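Local structure of Bse634I restriction endonuclease (Geobacillus stearothermophilus, 1KNV) at residues B[28-31]-B[32-36]. The protein is a restriction endonuclease of the PDDEXK clan that cleaves double-stranded DNA at a specific sequence, probably with the help of divalent metal ions. Sequence-based numbering, arbitrary orientation.
Sequences NALI and ELYHH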
ATOM      1  N   ASN B  28     -30.157  11.962 -40.459  1.00 33.41           N
ATOM      2  CA  ASN B  28     -31.010  11.792 -41.630  1.00 34.64           C
ATOM      3  C   ASN B  28     -30.161  11.255 -42.775  1.00 33.87           C
ATOM      4  O   ASN B  28     -30.646  10.508 -43.624  1.00 33.18           O
ATOM      5  CB  ASN B  28     -31.666  13.112 -42.040  1.00 35.83           C
ATOM      6  CG  ASN B  28     -32.570  13.674 -40.957  1.00 37.72           C
ATOM      7  OD1 ASN B  28     -33.242  12.930 -40.234  1.00 38.21           O
ATOM      8  ND2 ASN B  28     -32.603  14.997 -40.849  1.00 38.70           N
ATOM      9  N   ALA B  29     -28.889  11.633 -42.789  1.00 33.47           N
ATOM     10  CA  ALA B  29     -27.982  11.166 -43.824  1.00 33.72           C
ATOM     11  C   ALA B  29     -27.853   9.657 -43.693  1.00 34.36           C
ATOM     12  O   ALA B  29     -27.895   8.935 -44.692  1.00 35.09           O
ATOM     13  CB  ALA B  29     -26.614  11.822 -43.667  1.00 33.60           C
ATOM     14  N   LEU B  30     -27.707   9.187 -42.454  1.00 34.15           N
ATOM     15  CA  LEU B  30     -27.558   7.757 -42.178  1.00 33.28           C
ATOM     16  C   LEU B  30     -28.773   6.950 -42.600  1.00 33.99           C
ATOM     17  O   LEU B  30     -28.650   5.934 -43.283  1.00 33.86           O
ATOM     18  CB  LEU B  30     -27.298   7.527 -40.689  1.00 31.00           C
ATOM     19  CG  LEU B  30     -25.897   7.864 -40.191  1.00 29.12           C
ATOM     20  CD1 LEU B  30     -25.871   7.794 -38.691  1.00 28.95           C
ATOM     21  CD2 LEU B  30     -24.898   6.898 -40.778  1.00 28.14           C
ATOM     22  N   ILE B  31     -29.944   7.403 -42.178  1.00 35.10           N
ATOM     23  CA  ILE B  31     -31.184   6.718 -42.501  1.00 37.86           C
ATOM     24  C   ILE B  31     -31.413   6.667 -44.009  1.00 39.11           C
ATOM     25  O   ILE B  31     -31.727   5.613 -44.564  1.00 39.70           O
ATOM     26  CB  ILE B  31     -32.371   7.415 -41.823  1.00 37.68           C
ATOM     27  CG1 ILE B  31     -32.133   7.468 -40.315  1.00 37.90           C
ATOM     28  CG2 ILE B  31     -33.656   6.669 -42.128  1.00 38.45           C
ATOM     29  CD1 ILE B  31     -33.207   8.182 -39.571  1.00 38.47           C
ATOM     30  N   GLU B  32     -31.243   7.815 -44.659  1.00 39.99           N
ATOM     31  CA  GLU B  32     -31.420   7.931 -46.099  1.00 40.32           C
ATOM     32  C   GLU B  32     -30.500   6.996 -46.866  1.00 40.27           C
ATOM     33  O   GLU B  32     -30.874   6.500 -47.925  1.00 40.93           O
ATOM     34  CB  GLU B  32     -31.180   9.384 -46.551  1.00 41.15           C
ATOM     35  CG  GLU B  32     -32.407  10.286 -46.398  1.00 41.99           C
ATOM     36  CD  GLU B  32     -32.075  11.753 -46.613  1.00 42.56           C
ATOM     37  OE1 GLU B  32     -31.153  12.036 -47.410  1.00 42.80           O
ATOM     38  OE2 GLU B  32     -32.741  12.609 -45.990  1.00 42.22           O
ATOM     39  N   LEU B  33     -29.308   6.749 -46.341  1.00 39.80           N
ATOM     40  CA  LEU B  33     -28.377   5.882 -47.051  1.00 39.41           C
ATOM     41  C   LEU B  33     -28.347   4.454 -46.506  1.00 39.47           C
ATOM     42  O   LEU B  33     -27.671   3.592 -47.062  1.00 39.69           O
ATOM     43  CB  LEU B  33     -26.973   6.462 -47.028  1.00 38.62           C
ATOM     44  CG  LEU B  33     -26.744   7.785 -47.725  1.00 38.05           C
ATOM     45  CD1 LEU B  33     -25.278   8.173 -47.646  1.00 37.65           C
ATOM     46  CD2 LEU B  33     -27.189   7.616 -49.145  1.00 39.86           C
ATOM     47  N   TYR B  34     -29.101   4.188 -45.441  1.00 39.57           N
ATOM     48  CA  TYR B  34     -29.142   2.838 -44.886  1.00 40.40           C
ATOM     49  C   TYR B  34     -30.550   2.339 -44.564  1.00 42.75           C
ATOM     50  O   TYR B  34     -30.819   1.833 -43.477  1.00 43.80           O
ATOM     51  CB  TYR B  34     -28.243   2.733 -43.655  1.00 37.89           C
ATOM     52  CG  TYR B  34     -26.793   3.050 -43.964  1.00 35.46           C
ATOM     53  CD1 TYR B  34     -26.286   4.330 -43.785  1.00 34.41           C
ATOM     54  CD2 TYR B  34     -25.946   2.078 -44.471  1.00 33.93           C
ATOM     55  CE1 TYR B  34     -24.967   4.636 -44.110  1.00 33.56           C
ATOM     56  CE2 TYR B  34     -24.631   2.375 -44.802  1.00 33.64           C
ATOM     57  CZ  TYR B  34     -24.158   3.655 -44.616  1.00 33.40           C
ATOM     58  OH  TYR B  34     -22.858   3.964 -44.948  1.00 34.45           O
ATOM     59  N   HIS B  35     -31.436   2.463 -45.545  1.00 46.32           N
ATOM     60  CA  HIS B  35     -32.812   2.012 -45.417  1.00 48.46           C
ATOM     61  C   HIS B  35     -32.887   0.498 -45.457  1.00 47.35           C
ATOM     62  O   HIS B  35     -33.856  -0.075 -44.974  1.00 47.15           O
ATOM     63  CB  HIS B  35     -33.674   2.545 -46.568  1.00 51.19           C
ATOM     64  CG  HIS B  35     -34.256   3.902 -46.327  1.00 53.85           C
ATOM     65  ND1 HIS B  35     -33.607   5.069 -46.676  1.00 54.88           N
ATOM     66  CD2 HIS B  35     -35.446   4.280 -45.802  1.00 55.08           C
ATOM     67  CE1 HIS B  35     -34.373   6.104 -46.380  1.00 55.21           C
ATOM     68  NE2 HIS B  35     -35.497   5.653 -45.848  1.00 55.64           N
ATOM     69  N   HIS B  36     -31.879  -0.152 -46.033  1.00 47.39           N
ATOM     70  CA  HIS B  36     -31.925  -1.604 -46.145  1.00 49.32           C
ATOM     71  C   HIS B  36     -30.731  -2.397 -45.636  1.00 48.15           C
ATOM     72  O   HIS B  36     -30.713  -3.624 -45.734  1.00 47.92           O
ATOM     73  CB  HIS B  36     -32.211  -2.000 -47.598  1.00 52.04           C
ATOM     74  CG  HIS B  36     -33.551  -1.546 -48.097  1.00 54.71           C
ATOM     75  ND1 HIS B  36     -33.818  -0.237 -48.437  1.00 55.72           N
ATOM     76  CD2 HIS B  36     -34.704  -2.230 -48.295  1.00 55.39           C
ATOM     77  CE1 HIS B  36     -35.078  -0.131 -48.824  1.00 55.83           C
ATOM     78  NE2 HIS B  36     -35.637  -1.326 -48.746  1.00 56.40           N
TER
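Leu30 and Tyr34 meet where the short helix 26-33 runs out into a loop, a helix C-terminus remote from the calcium-binding residues Asp146 and Leu197. Glu32 N still makes a regular i to i-4 bond to Asn28 O (2.9 Å, 162° at the hydrogen). Leu33 N bonds to Ala29 O at 3.1 Å and weakly to Leu30 O. Tyr34 N bonds to Ile31 O (3.1 Å), approaching from above that carbonyl's plane; Tyr34 is the first residue to leave helical phi/psi. On the buried flank, Leu30 CD2 lies 4.0 Å from Tyr34 CE1. The tyrosine ring stands with CG anti to its carbonyl carbon (chi1 -60°), which brings its CD1 edge beside Leu30 O; its OH bonds to Asn46 on helix 43-60, whose Leu50 also packs on Leu30 and Leu33. On another flank, with CG anti to the carbonyl carbon (chi1 -84°), the extended Glu32 chain runs back toward Asn28, OE2 coming to 4.1 Å from Asn28 CB. OE1 takes hydrogen bonds from Tyr53 and Ser8, OE2 one from Asn9 N, while Asn28 ND2 reaches Asn9 O, so both side chains hold the N-terminal segment to the helix. Were Glu32 shortened to an alanine, Tyr53 OH, Ser8 OG and Asn9 N would probably lose the carboxylate they share, and the N-terminal segment would be less firmly held. His35 folds back over the helix end: Ile31 CG2 sits above one ring face, offset toward the rim, and ND1 makes a weak bond to Glu32 O, 3.3 Å away at the ring edge.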